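Local coordinates for GDSL-like Lipase/Acylhydrolase family protein (Neisseria meningitidis, PDB 4K7J) that probably removes O-acetyl groups from peptidoglycan as an esterase of the SGNH hydrolase family, using a catalytic triad, at residues V102-N107 against G133-T138; Q147-F152 against G198-E203; T163-T168 against L185-H190. All blocks are in the same frame, centred on the assembly; numbering follows the deposited sequence.

Contact 1: V102-N107 against G133-T138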
ATOM      1  N   VAL A 102      -7.694  -1.295 -11.740  1.00 21.13           N
ATOM      2  CA  VAL A 102      -8.926  -2.042 -11.996  1.00 23.35           C
ATOM      3  C   VAL A 102     -10.178  -1.210 -11.811  1.00 24.00           C
ATOM      4  O   VAL A 102     -10.175  -0.207 -11.098  1.00 23.10           O
ATOM      5  CB  VAL A 102      -9.088  -3.269 -11.078  1.00 26.40           C
ATOM      6  CG1 VAL A 102      -8.366  -4.449 -11.645  1.00 34.63           C
ATOM      7  CG2 VAL A 102      -8.643  -2.948  -9.659  1.00 22.46           C
ATOM      8  N   ARG A 103     -11.257  -1.665 -12.439  1.00 19.29           N
ATOM      9  CA  ARG A 103     -12.568  -1.052 -12.296  1.00 25.86           C
ATOM     10  C   ARG A 103     -13.528  -2.074 -11.703  1.00 24.18           C
ATOM     11  O   ARG A 103     -13.441  -3.259 -12.017  1.00 20.07           O
ATOM     12  CB  ARG A 103     -13.074  -0.565 -13.651  1.00 25.66           C
ATOM     13  CG  ARG A 103     -12.160   0.470 -14.294  1.00 38.21           C
ATOM     14  CD  ARG A 103     -12.746   1.046 -15.581  1.00 54.63           C
ATOM     15  NE  ARG A 103     -12.615   0.139 -16.721  1.00 49.23           N
ATOM     16  CZ  ARG A 103     -13.557  -0.710 -17.117  1.00 51.41           C
ATOM     17  NH1 ARG A 103     -14.712  -0.773 -16.465  1.00 42.18           N
ATOM     18  NH2 ARG A 103     -13.342  -1.493 -18.167  1.00 54.67           N
ATOM     19  N   HIS A 104     -14.433  -1.609 -10.843  1.00 17.76           N
ATOM     20  CA  HIS A 104     -15.357  -2.487 -10.135  1.00 18.97           C
ATOM     21  C   HIS A 104     -16.791  -2.301 -10.608  1.00 19.57           C
ATOM     22  O   HIS A 104     -17.258  -1.179 -10.796  1.00 21.66           O
ATOM     23  CB  HIS A 104     -15.315  -2.215  -8.628  1.00 21.17           C
ATOM     24  CG  HIS A 104     -14.017  -2.566  -7.970  1.00 20.66           C
ATOM     25  ND1 HIS A 104     -12.943  -1.702  -7.936  1.00 25.73           N
ATOM     26  CD2 HIS A 104     -13.630  -3.677  -7.297  1.00 17.74           C
ATOM     27  CE1 HIS A 104     -11.947  -2.270  -7.277  1.00 22.14           C
ATOM     28  NE2 HIS A 104     -12.338  -3.465  -6.876  1.00 18.50           N
ATOM     29  N   ASN A 105     -17.491  -3.411 -10.776  1.00 20.11           N
ATOM     30  CA  ASN A 105     -18.911  -3.384 -11.104  1.00 21.29           C
ATOM     31  C   ASN A 105     -19.631  -4.521 -10.384  1.00 14.20           C
ATOM     32  O   ASN A 105     -19.544  -5.669 -10.798  1.00 16.42           O
ATOM     33  CB  ASN A 105     -19.105  -3.521 -12.615  1.00 23.71           C
ATOM     34  CG  ASN A 105     -20.556  -3.750 -13.001  1.00 42.99           C
ATOM     35  OD1 ASN A 105     -21.477  -3.215 -12.374  1.00 29.72           O
ATOM     36  ND2 ASN A 105     -20.766  -4.558 -14.036  1.00 46.31           N
ATOM     37  N   GLY A 106     -20.332  -4.201  -9.304  1.00 19.04           N
ATOM     38  CA  GLY A 106     -21.006  -5.221  -8.527  1.00 19.73           C
ATOM     39  C   GLY A 106     -21.836  -4.634  -7.414  1.00 19.34           C
ATOM     40  O   GLY A 106     -21.958  -3.417  -7.301  1.00 26.97           O
ATOM     41  N   ASN A 107     -22.390  -5.495  -6.573  1.00 20.61           N
ATOM     42  CA  ASN A 107     -23.287  -5.036  -5.515  1.00 20.09           C
ATOM     43  C   ASN A 107     -22.711  -5.192  -4.111  1.00 17.26           C
ATOM     44  O   ASN A 107     -23.412  -4.990  -3.123  1.00 20.29           O
ATOM     45  CB  ASN A 107     -24.639  -5.744  -5.614  1.00 17.01           C
ATOM     46  CG  ASN A 107     -24.519  -7.264  -5.544  1.00 20.95           C
ATOM     47  OD1 ASN A 107     -23.535  -7.804  -5.040  1.00 18.80           O
ATOM     48  ND2 ASN A 107     -25.545  -7.961  -6.036  1.00 23.37           N
ATOM     49  N   GLY A 133     -24.710 -12.199  -4.064  1.00 19.82           N
ATOM     50  CA  GLY A 133     -23.694 -11.182  -4.305  1.00 14.22           C
ATOM     51  C   GLY A 133     -22.904 -11.353  -5.584  1.00 16.68           C
ATOM     52  O   GLY A 133     -22.660 -12.475  -6.037  1.00 18.86           O
ATOM     53  N   SER A 134     -22.487 -10.238  -6.175  1.00 18.36           N
ATOM     54  CA  SER A 134     -21.763 -10.285  -7.437  1.00 14.50           C
ATOM     55  C   SER A 134     -20.747  -9.142  -7.561  1.00 18.85           C
ATOM     56  O   SER A 134     -21.039  -8.005  -7.201  1.00 17.14           O
ATOM     57  CB  SER A 134     -22.752 -10.228  -8.605  1.00 15.68           C
ATOM     58  OG  SER A 134     -22.068 -10.287  -9.846  1.00 21.97           O
ATOM     59  N   MET A 135     -19.556  -9.450  -8.060  1.00 18.14           N
ATOM     60  CA  MET A 135     -18.535  -8.431  -8.302  1.00 17.80           C
ATOM     61  C   MET A 135     -17.708  -8.811  -9.516  1.00 19.09           C
ATOM     62  O   MET A 135     -17.221  -9.936  -9.618  1.00 20.89           O
ATOM     63  CB  MET A 135     -17.617  -8.245  -7.086  1.00 14.31           C
ATOM     64  CG  MET A 135     -16.506  -7.207  -7.300  1.00 17.57           C
ATOM     65  SD  MET A 135     -17.152  -5.549  -7.658  1.00 17.73           S
ATOM     66  CE  MET A 135     -18.016  -5.182  -6.126  1.00 16.06           C
ATOM     67  N   THR A 136     -17.561  -7.875 -10.442  1.00 15.28           N
ATOM     68  CA  THR A 136     -16.699  -8.089 -11.591  1.00 18.29           C
ATOM     69  C   THR A 136     -15.545  -7.081 -11.569  1.00 25.64           C
ATOM     70  O   THR A 136     -15.759  -5.873 -11.441  1.00 23.55           O
ATOM     71  CB  THR A 136     -17.491  -7.977 -12.919  1.00 24.83           C
ATOM     72  OG1 THR A 136     -18.587  -8.900 -12.898  1.00 25.18           O
ATOM     73  CG2 THR A 136     -16.601  -8.298 -14.106  1.00 16.66           C
ATOM     74  N   LEU A 137     -14.322  -7.580 -11.682  1.00 22.22           N
ATOM     75  CA  LEU A 137     -13.167  -6.699 -11.740  1.00 19.39           C
ATOM     76  C   LEU A 137     -12.600  -6.724 -13.141  1.00 23.85           C
ATOM     77  O   LEU A 137     -12.295  -7.795 -13.691  1.00 18.74           O
ATOM     78  CB  LEU A 137     -12.096  -7.114 -10.730  1.00 21.08           C
ATOM     79  CG  LEU A 137     -12.489  -7.083  -9.253  1.00 21.98           C
ATOM     80  CD1 LEU A 137     -12.997  -8.438  -8.819  1.00 25.25           C
ATOM     81  CD2 LEU A 137     -11.279  -6.690  -8.426  1.00 24.84           C
ATOM     82  N   THR A 138     -12.478  -5.534 -13.717  1.00 16.80           N
ATOM     83  CA  THR A 138     -11.984  -5.375 -15.077  1.00 18.19           C
ATOM     84  C   THR A 138     -10.710  -4.548 -15.044  1.00 20.40           C
ATOM     85  O   THR A 138     -10.681  -3.459 -14.469  1.00 22.82           O
ATOM     86  CB  THR A 138     -13.030  -4.679 -15.966  1.00 26.08           C
ATOM     87  OG1 THR A 138     -14.252  -5.429 -15.934  1.00 26.13           O
ATOM     88  CG2 THR A 138     -12.536  -4.564 -17.407  1.00 26.29           C
TER
HETATM   89  O   HOH W   1     -20.916  -8.146 -11.235  1.00 27.57           O

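Contact 2: Q147-F152 against G198-E203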
ATOM      1  N   GLN A 147      -4.795 -15.422 -14.661  1.00 35.70           N
ATOM      2  CA  GLN A 147      -3.961 -14.915 -13.580  1.00 31.68           C
ATOM      3  C   GLN A 147      -4.026 -15.837 -12.365  1.00 30.20           C
ATOM      4  O   GLN A 147      -4.949 -16.641 -12.217  1.00 28.41           O
ATOM      5  CB  GLN A 147      -4.424 -13.518 -13.158  1.00 35.36           C
ATOM      6  CG  GLN A 147      -4.743 -12.559 -14.295  1.00 31.31           C
ATOM      7  CD  GLN A 147      -3.550 -11.726 -14.738  1.00 37.33           C
ATOM      8  OE1 GLN A 147      -2.693 -11.347 -13.934  1.00 34.81           O
ATOM      9  NE2 GLN A 147      -3.496 -11.434 -16.030  1.00 41.05           N
ATOM     10  N   ARG A 148      -3.031 -15.715 -11.502  1.00 22.15           N
ATOM     11  CA  ARG A 148      -3.099 -16.294 -10.177  1.00 24.39           C
ATOM     12  C   ARG A 148      -3.974 -15.350  -9.377  1.00 29.56           C
ATOM     13  O   ARG A 148      -3.813 -14.131  -9.448  1.00 23.49           O
ATOM     14  CB  ARG A 148      -1.711 -16.372  -9.555  1.00 31.02           C
ATOM     15  CG  ARG A 148      -0.729 -17.195 -10.368  1.00 37.38           C
ATOM     16  CD  ARG A 148       0.692 -17.026  -9.868  1.00 40.72           C
ATOM     17  NE  ARG A 148       1.608 -17.896 -10.595  1.00 46.46           N
ATOM     18  CZ  ARG A 148       2.921 -17.711 -10.655  1.00 48.18           C
ATOM     19  NH1 ARG A 148       3.471 -16.675 -10.030  1.00 40.01           N
ATOM     20  NH2 ARG A 148       3.680 -18.558 -11.346  1.00 44.58           N
ATOM     21  N   VAL A 149      -4.928 -15.912  -8.649  1.00 25.04           N
ATOM     22  CA  VAL A 149      -5.853 -15.111  -7.866  1.00 20.39           C
ATOM     23  C   VAL A 149      -5.891 -15.622  -6.440  1.00 22.70           C
ATOM     24  O   VAL A 149      -6.066 -16.819  -6.201  1.00 17.33           O
ATOM     25  CB  VAL A 149      -7.272 -15.130  -8.465  1.00 18.84           C
ATOM     26  CG1 VAL A 149      -8.242 -14.314  -7.596  1.00 15.83           C
ATOM     27  CG2 VAL A 149      -7.236 -14.588  -9.875  1.00 19.43           C
ATOM     28  N   SER A 150      -5.708 -14.705  -5.497  1.00 16.25           N
ATOM     29  CA  SER A 150      -5.876 -14.998  -4.088  1.00 13.39           C
ATOM     30  C   SER A 150      -6.835 -13.954  -3.501  1.00 21.63           C
ATOM     31  O   SER A 150      -6.866 -12.807  -3.967  1.00 22.11           O
ATOM     32  CB  SER A 150      -4.523 -14.948  -3.374  1.00 23.08           C
ATOM     33  OG  SER A 150      -3.694 -16.035  -3.748  1.00 23.79           O
ATOM     34  N   LEU A 151      -7.628 -14.336  -2.503  1.00 15.84           N
ATOM     35  CA  LEU A 151      -8.535 -13.375  -1.877  1.00 17.09           C
ATOM     36  C   LEU A 151      -8.515 -13.517  -0.374  1.00 15.63           C
ATOM     37  O   LEU A 151      -8.679 -14.626   0.142  1.00 16.59           O
ATOM     38  CB  LEU A 151      -9.990 -13.600  -2.306  1.00 19.47           C
ATOM     39  CG  LEU A 151     -10.471 -13.959  -3.705  1.00 22.53           C
ATOM     40  CD1 LEU A 151     -10.091 -15.387  -4.083  1.00 21.41           C
ATOM     41  CD2 LEU A 151     -11.976 -13.790  -3.719  1.00 24.54           C
ATOM     42  N   PHE A 152      -8.382 -12.409   0.348  1.00 14.46           N
ATOM     43  CA  PHE A 152      -8.719 -12.467   1.766  1.00 11.74           C
ATOM     44  C   PHE A 152     -10.231 -12.613   1.863  1.00 11.55           C
ATOM     45  O   PHE A 152     -10.967 -11.890   1.198  1.00 15.41           O
ATOM     46  CB  PHE A 152      -8.256 -11.215   2.517  1.00 10.62           C
ATOM     47  CG  PHE A 152      -6.771 -11.164   2.761  1.00 13.11           C
ATOM     48  CD1 PHE A 152      -6.223 -11.734   3.901  1.00 12.27           C
ATOM     49  CD2 PHE A 152      -5.924 -10.547   1.851  1.00 10.74           C
ATOM     50  CE1 PHE A 152      -4.854 -11.686   4.134  1.00 11.61           C
ATOM     51  CE2 PHE A 152      -4.546 -10.489   2.081  1.00 11.56           C
ATOM     52  CZ  PHE A 152      -4.019 -11.063   3.230  1.00 14.92           C
ATOM     53  N   GLY A 198     -11.619  -9.167   1.672  1.00 11.30           N
ATOM     54  CA  GLY A 198     -10.588  -8.162   1.858  1.00 11.38           C
ATOM     55  C   GLY A 198      -9.946  -7.895   0.516  1.00 13.99           C
ATOM     56  O   GLY A 198     -10.619  -7.935  -0.503  1.00 12.12           O
ATOM     57  N   PHE A 199      -8.649  -7.615   0.503  1.00 12.15           N
ATOM     58  CA  PHE A 199      -7.984  -7.343  -0.758  1.00 11.83           C
ATOM     59  C   PHE A 199      -7.908  -8.634  -1.552  1.00 11.57           C
ATOM     60  O   PHE A 199      -7.901  -9.728  -0.983  1.00 12.35           O
ATOM     61  CB  PHE A 199      -6.589  -6.771  -0.536  1.00 11.10           C
ATOM     62  CG  PHE A 199      -6.573  -5.292  -0.241  1.00 17.37           C
ATOM     63  CD1 PHE A 199      -6.989  -4.811   0.990  1.00 12.38           C
ATOM     64  CD2 PHE A 199      -6.135  -4.388  -1.197  1.00 14.91           C
ATOM     65  CE1 PHE A 199      -6.986  -3.452   1.262  1.00 14.49           C
ATOM     66  CE2 PHE A 199      -6.109  -3.021  -0.927  1.00 17.12           C
ATOM     67  CZ  PHE A 199      -6.535  -2.558   0.307  1.00 14.19           C
ATOM     68  N   ILE A 200      -7.842  -8.482  -2.864  1.00 13.21           N
ATOM     69  CA  ILE A 200      -7.821  -9.587  -3.804  1.00 13.25           C
ATOM     70  C   ILE A 200      -6.561  -9.462  -4.650  1.00 16.31           C
ATOM     71  O   ILE A 200      -6.334  -8.434  -5.286  1.00 13.93           O
ATOM     72  CB  ILE A 200      -9.031  -9.507  -4.738  1.00 11.66           C
ATOM     73  CG1 ILE A 200     -10.330  -9.663  -3.950  1.00 10.97           C
ATOM     74  CG2 ILE A 200      -8.928 -10.546  -5.843  1.00 16.60           C
ATOM     75  CD1 ILE A 200     -11.565  -9.522  -4.798  1.00 16.87           C
ATOM     76  N   ASN A 201      -5.734 -10.498  -4.644  1.00 16.16           N
ATOM     77  CA  ASN A 201      -4.458 -10.449  -5.349  1.00 17.24           C
ATOM     78  C   ASN A 201      -4.591 -11.050  -6.719  1.00 20.95           C
ATOM     79  O   ASN A 201      -5.075 -12.169  -6.860  1.00 19.78           O
ATOM     80  CB  ASN A 201      -3.382 -11.223  -4.605  1.00 13.41           C
ATOM     81  CG  ASN A 201      -2.004 -11.010  -5.204  1.00 23.46           C
ATOM     82  OD1 ASN A 201      -1.724  -9.950  -5.761  1.00 22.63           O
ATOM     83  ND2 ASN A 201      -1.142 -12.021  -5.110  1.00 23.00           N
ATOM     84  N   ILE A 202      -4.154 -10.312  -7.728  1.00 19.63           N
ATOM     85  CA  ILE A 202      -4.252 -10.771  -9.106  1.00 20.95           C
ATOM     86  C   ILE A 202      -2.879 -10.634  -9.772  1.00 31.61           C
ATOM     87  O   ILE A 202      -2.425  -9.520 -10.038  1.00 33.33           O
ATOM     88  CB  ILE A 202      -5.331  -9.968  -9.853  1.00 24.60           C
ATOM     89  CG1 ILE A 202      -6.664 -10.058  -9.090  1.00 21.80           C
ATOM     90  CG2 ILE A 202      -5.478 -10.438 -11.297  1.00 25.03           C
ATOM     91  CD1 ILE A 202      -7.757  -9.169  -9.637  1.00 30.30           C
ATOM     92  N   GLU A 203      -2.226 -11.773 -10.016  1.00 19.74           N
ATOM     93  CA  GLU A 203      -0.832 -11.824 -10.461  1.00 26.33           C
ATOM     94  C   GLU A 203      -0.685 -12.556 -11.796  1.00 34.13           C
ATOM     95  O   GLU A 203      -1.344 -13.567 -12.044  1.00 30.35           O
ATOM     96  CB  GLU A 203       0.047 -12.538  -9.419  1.00 22.87           C
ATOM     97  CG  GLU A 203       0.395 -11.723  -8.200  1.00 25.95           C
ATOM     98  CD  GLU A 203       1.284 -12.471  -7.223  1.00 29.06           C
ATOM     99  OE1 GLU A 203       1.526 -13.686  -7.424  1.00 36.43           O
ATOM    100  OE2 GLU A 203       1.742 -11.842  -6.246  1.00 33.02           O
TER
HETATM  101  O   HOH W   2      -2.893  -8.710 -13.039  1.00 30.60           O

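Contact 3: T163-T168 against L185-H190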
ATOM      1  N   THR A 163     -17.898 -18.586  -6.137  1.00 17.72           N
ATOM      2  CA  THR A 163     -17.351 -18.955  -7.428  1.00 18.67           C
ATOM      3  C   THR A 163     -16.518 -17.826  -7.988  1.00 19.35           C
ATOM      4  O   THR A 163     -16.860 -16.662  -7.833  1.00 21.38           O
ATOM      5  CB  THR A 163     -18.441 -19.329  -8.458  1.00 22.40           C
ATOM      6  OG1 THR A 163     -19.197 -18.162  -8.797  1.00 22.39           O
ATOM      7  CG2 THR A 163     -19.380 -20.423  -7.916  1.00 21.38           C
ATOM      8  N   VAL A 164     -15.428 -18.190  -8.650  1.00 24.61           N
ATOM      9  CA  VAL A 164     -14.560 -17.239  -9.328  1.00 16.71           C
ATOM     10  C   VAL A 164     -14.512 -17.651 -10.796  1.00 23.03           C
ATOM     11  O   VAL A 164     -14.033 -18.743 -11.111  1.00 23.04           O
ATOM     12  CB  VAL A 164     -13.146 -17.300  -8.741  1.00 24.72           C
ATOM     13  CG1 VAL A 164     -12.230 -16.360  -9.479  1.00 27.64           C
ATOM     14  CG2 VAL A 164     -13.165 -16.974  -7.247  1.00 17.94           C
ATOM     15  N   ASN A 165     -15.014 -16.788 -11.685  1.00 25.39           N
ATOM     16  CA  ASN A 165     -15.272 -17.153 -13.087  1.00 22.32           C
ATOM     17  C   ASN A 165     -15.924 -18.530 -13.248  1.00 23.58           C
ATOM     18  O   ASN A 165     -15.511 -19.323 -14.085  1.00 31.36           O
ATOM     19  CB  ASN A 165     -13.999 -17.077 -13.938  1.00 24.76           C
ATOM     20  CG  ASN A 165     -13.564 -15.645 -14.212  1.00 22.90           C
ATOM     21  OD1 ASN A 165     -14.109 -14.706 -13.645  1.00 23.31           O
ATOM     22  ND2 ASN A 165     -12.561 -15.479 -15.066  1.00 27.41           N
ATOM     23  N   GLY A 166     -16.933 -18.814 -12.439  1.00 20.95           N
ATOM     24  CA  GLY A 166     -17.650 -20.072 -12.549  1.00 27.15           C
ATOM     25  C   GLY A 166     -17.063 -21.244 -11.775  1.00 29.90           C
ATOM     26  O   GLY A 166     -17.742 -22.244 -11.558  1.00 32.98           O
ATOM     27  N   ASN A 167     -15.810 -21.132 -11.348  1.00 27.52           N
ATOM     28  CA  ASN A 167     -15.179 -22.213 -10.594  1.00 24.52           C
ATOM     29  C   ASN A 167     -15.463 -22.129  -9.095  1.00 25.29           C
ATOM     30  O   ASN A 167     -15.360 -21.068  -8.494  1.00 21.96           O
ATOM     31  CB  ASN A 167     -13.671 -22.265 -10.871  1.00 28.23           C
ATOM     32  CG  ASN A 167     -13.350 -22.741 -12.291  1.00 31.76           C
ATOM     33  OD1 ASN A 167     -14.016 -23.627 -12.829  1.00 36.58           O
ATOM     34  ND2 ASN A 167     -12.343 -22.142 -12.901  1.00 35.31           N
ATOM     35  N   THR A 168     -15.819 -23.262  -8.499  1.00 21.70           N
ATOM     36  CA  THR A 168     -16.164 -23.321  -7.091  1.00 20.40           C
ATOM     37  C   THR A 168     -14.947 -23.267  -6.167  1.00 23.69           C
ATOM     38  O   THR A 168     -14.025 -24.081  -6.256  1.00 19.58           O
ATOM     39  CB  THR A 168     -17.009 -24.569  -6.788  1.00 24.26           C
ATOM     40  OG1 THR A 168     -18.217 -24.505  -7.550  1.00 22.08           O
ATOM     41  CG2 THR A 168     -17.358 -24.664  -5.305  1.00 18.21           C
ATOM     42  N   LEU A 185      -8.850 -12.182 -16.346  1.00 26.43           N
ATOM     43  CA  LEU A 185      -9.608 -10.943 -16.254  1.00 28.29           C
ATOM     44  C   LEU A 185     -10.379 -10.759 -17.563  1.00 29.79           C
ATOM     45  O   LEU A 185      -9.862 -11.091 -18.624  1.00 33.93           O
ATOM     46  CB  LEU A 185      -8.670  -9.763 -15.983  1.00 22.59           C
ATOM     47  CG  LEU A 185      -8.129  -9.687 -14.546  1.00 27.35           C
ATOM     48  CD1 LEU A 185      -6.844  -8.896 -14.468  1.00 29.14           C
ATOM     49  CD2 LEU A 185      -9.164  -9.057 -13.634  1.00 29.90           C
ATOM     50  N   PRO A 186     -11.625 -10.249 -17.502  1.00 28.11           N
ATOM     51  CA  PRO A 186     -12.390  -9.813 -16.325  1.00 23.71           C
ATOM     52  C   PRO A 186     -12.697 -10.947 -15.360  1.00 25.18           C
ATOM     53  O   PRO A 186     -12.888 -12.088 -15.770  1.00 25.89           O
ATOM     54  CB  PRO A 186     -13.698  -9.281 -16.926  1.00 23.91           C
ATOM     55  CG  PRO A 186     -13.368  -8.964 -18.343  1.00 28.54           C
ATOM     56  CD  PRO A 186     -12.365 -10.000 -18.751  1.00 27.38           C
ATOM     57  N   LEU A 187     -12.733 -10.614 -14.078  1.00 20.62           N
ATOM     58  CA  LEU A 187     -12.860 -11.590 -13.019  1.00 26.00           C
ATOM     59  C   LEU A 187     -14.216 -11.386 -12.373  1.00 19.66           C
ATOM     60  O   LEU A 187     -14.493 -10.304 -11.877  1.00 21.11           O
ATOM     61  CB  LEU A 187     -11.773 -11.334 -11.973  1.00 21.10           C
ATOM     62  CG  LEU A 187     -11.634 -12.285 -10.797  1.00 25.40           C
ATOM     63  CD1 LEU A 187     -11.343 -13.637 -11.358  1.00 30.65           C
ATOM     64  CD2 LEU A 187     -10.488 -11.849  -9.892  1.00 30.18           C
ATOM     65  N   THR A 188     -15.050 -12.419 -12.370  1.00 22.06           N
ATOM     66  CA  THR A 188     -16.386 -12.315 -11.781  1.00 19.89           C
ATOM     67  C   THR A 188     -16.527 -13.269 -10.605  1.00 18.83           C
ATOM     68  O   THR A 188     -16.296 -14.461 -10.735  1.00 19.07           O
ATOM     69  CB  THR A 188     -17.481 -12.579 -12.824  1.00 23.40           C
ATOM     70  OG1 THR A 188     -17.420 -11.558 -13.824  1.00 20.88           O
ATOM     71  CG2 THR A 188     -18.865 -12.553 -12.180  1.00 18.42           C
ATOM     72  N   ILE A 189     -16.896 -12.715  -9.454  1.00 14.84           N
ATOM     73  CA  ILE A 189     -17.004 -13.476  -8.227  1.00 18.43           C
ATOM     74  C   ILE A 189     -18.442 -13.427  -7.729  1.00 22.94           C
ATOM     75  O   ILE A 189     -19.015 -12.343  -7.556  1.00 15.55           O
ATOM     76  CB  ILE A 189     -16.065 -12.904  -7.142  1.00 16.82           C
ATOM     77  CG1 ILE A 189     -14.626 -12.874  -7.668  1.00 20.21           C
ATOM     78  CG2 ILE A 189     -16.158 -13.721  -5.861  1.00 13.61           C
ATOM     79  CD1 ILE A 189     -13.691 -12.032  -6.826  1.00 22.22           C
ATOM     80  N   HIS A 190     -19.011 -14.610  -7.510  1.00 19.06           N
ATOM     81  CA  HIS A 190     -20.418 -14.755  -7.134  1.00 19.98           C
ATOM     82  C   HIS A 190     -20.507 -15.375  -5.751  1.00 15.88           C
ATOM     83  O   HIS A 190     -19.826 -16.362  -5.467  1.00 20.98           O
ATOM     84  CB  HIS A 190     -21.142 -15.676  -8.140  1.00 18.14           C
ATOM     85  CG  HIS A 190     -21.449 -15.025  -9.455  1.00 20.79           C
ATOM     86  ND1 HIS A 190     -21.728 -15.745 -10.599  1.00 21.81           N
ATOM     87  CD2 HIS A 190     -21.536 -13.718  -9.803  1.00 21.98           C
ATOM     88  CE1 HIS A 190     -21.972 -14.910 -11.594  1.00 22.19           C
ATOM     89  NE2 HIS A 190     -21.857 -13.675 -11.138  1.00 20.27           N
TER
HETATM   90  O   HOH W   3     -18.201 -16.706 -10.876  1.00 21.65           O
HETATM   91  O   HOH W   4     -21.223 -18.369 -10.656  1.00 29.32           O

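Contact 1: V102-N107 against G133-T138
Two flat groups of strand 102-106, the His-104 imidazole and the Arg-103 guanidinium, meet strand 133-138 on opposite faces of the sheet. At the edge of the His-104 ring, close to its plane, lies the sulfur of Met-135, with SD 5.0 Å from the ring centroid, a Met-aromatic contact. Leu-137 runs side by side with the histidine and brings CD2 to 3.7 Å from His-104 NE2, approaching the ring obliquely; that nitrogen is hydrogen-bonded to Tyr-90 O. The Arg-103 guanidinium has Thr-138 CB over one face, while NH2 sits 3.3 Å from Thr-138 CG2, which lies anti to its own backbone N. Between these two faces runs an antiparallel ladder in which Arg-103 with Thr-138 and Asn-105 with Thr-136 are hydrogen-bonded pairs; it joins the edge and second strands of one sheet of a beta sandwich, consistent with the galactose-binding-like clan of the N-terminal family. Gly-106 faces Met-135 at a CA-CA distance of only 4.1 Å, and Met-135, bent at chi2 and chi3, lays CE 3.8 Å from Gly-106 CA. Beyond the strand end, Asn-107 continues the pairing: its N donates to Ser-134 O, and OD1, with CG between backbone N and carbonyl carbon (chi1 57°), replaces a backbone carbonyl in accepting a 2.9 Å hydrogen bond from Ser-134 N. A water bridges Asn-105 O, Ser-134 OG and Thr-136 OG1, and the last hydroxyl also bonds Thr-188 OG1.

Contact 2: Q147-F152 against G198-E203
Gln-147 turns towards Ile-202 and Glu-203 at the end of strand 195-203. CB lies 3.3 Å from Glu-203 O and touches Ile-202 CG2; CG rests 3.7 Å from that methyl, the two side chains crossing at about a right angle. The chain then bends at chi2 (-91°), carrying CD to within contact of Ile-202 CG2 and Glu-203 O. At the tip, OE1 comes 3.2 Å from Glu-203 C and accepts a hydrogen bond from a water that also donates to Ile-202 O. Strands 147-155 and 195-203 are antiparallel neighbours, largely buried here, in the second sheet of the beta sandwich. The Val-149, Leu-151, Ile-200 and Ile-202 face packs on strand 187-191, with Val-149 CG1 4.2 Å from Ile-200 CG2. The face of Arg-148, Ser-150, Asn-201 and Glu-203 is polar towards the Glu-203 end: Asn-201 ND2 gives a nearly straight bond of 3.1 Å to Glu-203 OE2, meeting the carboxylate from above its plane, and OE2 also forms a salt bridge with Arg-55. Arg-148 NH1 stays 4.4 Å from Glu-203 OE1, beyond salt-bridge range. At the other end, Phe-152 sets its ring edge, through CD2, 3.6 Å from Phe-199 O, which also accepts the hydrogen bond of Phe-152 N.

Contact 3: T163-T168 against L185-H190
Asn-165 and Thr-188 exchange two hydrogen bonds, one of them through a side chain standing in for backbone. Asn-165 N donates to Thr-188 O, and Thr-188 N returns a 2.8 Å bond to Asn-165 OD1, almost straight at 173° and nearly in line with the amide C=O. Asn-165 ND2 is hydrogen-bonded to Ala-184 O and makes a further, weak bond of 3.5 Å to Pro-186 O. Two residues back along strand 161-164, Thr-163 and His-190 form a hydrogen-bonded pair, with backbone bonds of 3.0 Å in each direction. Thr-163 OG1 occupies the position between backbone N and carbonyl carbon (chi1 68°), which places it 3.2 Å from His-190 CB. Two waters are held by this hydroxyl: one also bonds His-190 ND1 at the ring edge, and the other accepts from Gly-166 N and donates to Thr-188 O. On the opposite face of the sheet the packing is apolar, with one pair, Val-164 CG1 and Leu-187 CD1, tighter than usual at 3.4 Å, while CG2 of the same valine lies more loosely at 4.4 Å from Ile-189 CG1. Strands 161-164 and 187-191 thus form an antiparallel ladder, and Asn-165 and Gly-166, both at positive phi, are the corners of a type I' turn from Val-164 to Asn-167, typical of the two-residue beta hairpin that here joins 161-164 to 167-170 at the edge of the same sheet.

How the contacts relate
The three contacts illustrate how two antiparallel sheets are assembled and packed face to face. Contacts 1 and 3, centres about 10 Å apart, belong to one sheet, where strands 133-139 and 187-191 are neighbours; Leu-137 N to Leu-187 O, at 2.7 Å, is a probable hydrogen bond between them. Contact 2 lies in the other sheet, about 14 Å from contact 1 and 12 Å from contact 3 between centres, and packs its isoleucines against Leu-185, Leu-187 and Ile-189. Along the chain, contact 1 closes first; the strands of contact 2 then bracket both segments of contact 3. The chain thus passes back and forth between the sheets, building a beta sandwich beside the six-stranded mixed sheet, which probably carries the SGNH-hydrolase part.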